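Local coordinates for protein sensor histidine kinase CitA (Klebsiella pneumoniae, PDB 1P0Z) that senses citrate through its periplasmic domain and, as a membrane-bound histidine kinase, probably phosphorylates CitB to induce the citrate-fermentation genes, at residues Ala39-Met44 / Arg62-Asn67. Numbering follows the deposited sequence.
Sequences ALIDPM and RLYHVN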
# COMPACT_ATOMS: atom_id res chain seq x y z
N ALA A 39 -8.14 -11.60 -4.59
CA ALA A 39 -8.69 -12.53 -3.60
C ALA A 39 -8.01 -12.40 -2.24
O ALA A 39 -8.65 -12.61 -1.18
CB ALA A 39 -8.56 -13.97 -4.10
N LEU A 40 -6.73 -12.05 -2.25
CA LEU A 40 -5.99 -11.89 -1.00
C LEU A 40 -6.24 -10.54 -0.33
O LEU A 40 -6.40 -10.45 0.89
CB LEU A 40 -4.48 -12.03 -1.25
CG LEU A 40 -3.92 -13.41 -1.62
CD1 LEU A 40 -2.49 -13.28 -2.20
CD2 LEU A 40 -3.93 -14.31 -0.38
N ILE A 41 -6.28 -9.48 -1.13
CA ILE A 41 -6.44 -8.14 -0.57
C ILE A 41 -7.85 -7.72 -0.24
O ILE A 41 -8.08 -7.05 0.76
CB ILE A 41 -5.80 -7.09 -1.50
CG1 ILE A 41 -4.33 -7.43 -1.75
CG2 ILE A 41 -5.95 -5.72 -0.88
CD1 ILE A 41 -3.45 -7.43 -0.53
N ASP A 42 -8.83 -8.11 -1.06
CA ASP A 42 -10.21 -7.70 -0.78
C ASP A 42 -10.65 -7.99 0.65
O ASP A 42 -11.24 -7.13 1.29
CB ASP A 42 -11.20 -8.40 -1.72
CG ASP A 42 -11.34 -7.71 -3.06
OD1 ASP A 42 -10.84 -6.57 -3.26
OD2 ASP A 42 -12.02 -8.30 -3.95
N PRO A 43 -10.42 -9.22 1.14
CA PRO A 43 -10.87 -9.47 2.52
C PRO A 43 -10.14 -8.60 3.53
O PRO A 43 -10.71 -8.24 4.55
CB PRO A 43 -10.57 -10.96 2.74
CG PRO A 43 -10.41 -11.53 1.32
CD PRO A 43 -9.75 -10.40 0.57
N MET A 44 -8.87 -8.29 3.25
CA MET A 44 -8.12 -7.44 4.17
C MET A 44 -8.62 -6.00 4.13
O MET A 44 -8.67 -5.31 5.16
CB MET A 44 -6.62 -7.52 3.84
CG MET A 44 -6.15 -8.96 3.82
SD MET A 44 -4.39 -9.15 3.88
CE MET A 44 -4.14 -8.90 5.66
N ARG A 62 0.22 -0.45 -10.86
CA ARG A 62 -0.73 -1.06 -9.92
C ARG A 62 -1.22 -2.44 -10.30
O ARG A 62 -1.65 -2.67 -11.44
CB ARG A 62 -1.93 -0.14 -9.69
CG ARG A 62 -1.56 1.24 -9.13
CD ARG A 62 -2.85 1.98 -8.68
NE ARG A 62 -2.58 3.39 -8.37
CZ ARG A 62 -2.52 4.34 -9.31
NH1 ARG A 62 -2.73 4.03 -10.60
NH2 ARG A 62 -2.22 5.58 -8.96
N LEU A 63 -1.12 -3.35 -9.34
CA LEU A 63 -1.62 -4.71 -9.49
C LEU A 63 -2.98 -4.81 -8.77
O LEU A 63 -3.76 -5.74 -9.01
CB LEU A 63 -0.64 -5.71 -8.87
CG LEU A 63 0.77 -5.68 -9.46
CD1 LEU A 63 1.67 -6.64 -8.69
CD2 LEU A 63 0.73 -6.03 -10.95
N TYR A 64 -3.25 -3.83 -7.88
CA TYR A 64 -4.52 -3.79 -7.16
C TYR A 64 -4.80 -2.37 -6.71
O TYR A 64 -3.88 -1.66 -6.27
CB TYR A 64 -4.47 -4.70 -5.91
CG TYR A 64 -5.75 -4.66 -5.08
CD1 TYR A 64 -5.96 -3.66 -4.12
CD2 TYR A 64 -6.75 -5.64 -5.24
CE1 TYR A 64 -7.13 -3.64 -3.34
CE2 TYR A 64 -7.92 -5.63 -4.47
CZ TYR A 64 -8.11 -4.64 -3.52
OH TYR A 64 -9.22 -4.69 -2.73
N HIS A 65 -6.06 -1.96 -6.84
CA HIS A 65 -6.52 -0.66 -6.36
C HIS A 65 -8.01 -0.84 -6.09
O HIS A 65 -8.67 -1.73 -6.68
CB HIS A 65 -6.27 0.42 -7.43
CG HIS A 65 -6.44 1.82 -6.92
ND1 HIS A 65 -7.67 2.44 -6.79
CD2 HIS A 65 -5.51 2.74 -6.53
CE1 HIS A 65 -7.49 3.68 -6.36
NE2 HIS A 65 -6.20 3.88 -6.19
N VAL A 66 -8.56 -0.02 -5.21
CA VAL A 66 -9.99 -0.14 -4.90
C VAL A 66 -10.83 0.23 -6.11
O VAL A 66 -11.97 -0.23 -6.21
CB VAL A 66 -10.38 0.72 -3.67
CG1 VAL A 66 -9.66 0.17 -2.44
CG2 VAL A 66 -10.00 2.18 -3.91
N ASN A 67 -10.28 1.06 -6.99
CA ASN A 67 -10.97 1.47 -8.23
C ASN A 67 -10.33 0.69 -9.36
O ASN A 67 -9.15 0.85 -9.71
CB ASN A 67 -10.88 2.98 -8.34
CG ASN A 67 -11.56 3.65 -7.16
OD1 ASN A 67 -12.54 3.14 -6.63
ND2 ASN A 67 -11.05 4.79 -6.76
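One tyrosine, Tyr64, joins edge strand 62-64 to helix 34-47 in a buried helix-on-sheet contact, laying its ring against Ile41 and hydrogen-bonding Asp42 through its hydroxyl. With CG anti to the backbone N (chi1 178°), the ring extends from the strand toward the helix. Ile41 meets it through the branch methyl CG2, which sits over one face, displaced from the centre toward CE1, in a CH-pi contact 3.7 Å from the ring centroid; its closest approach is 3.4 Å, from CG2 to CE1 of Tyr64. A beta-branched residue suits this place because CG2 lies close to the helix backbone, while the CG1 arm runs off past the tyrosine. At the ring's edge, Tyr64 OH donates a short hydrogen bond of 2.5 Å to Asp42 OD1, nearly along the carboxylate C-O direction, with the carboxylate and ring planes 66° apart. A tyrosine thus supplies both an apolar face for the core and a polar end for the partly exposed aspartate, whose OD2 forms a salt bridge with Lys38. Next along the chain, His65 turns away from the helix: its ND1 accepts the Asn67 N-H at 3.0 Å, close to the imidazole plane, and NE2 hydrogen-bonds a citrate anion. Paired with Val55, Leu63 and Tyr64 form a classic beta bulge at the sheet edge, beside the citrate site of this extracellular PAS (single Cache) domain.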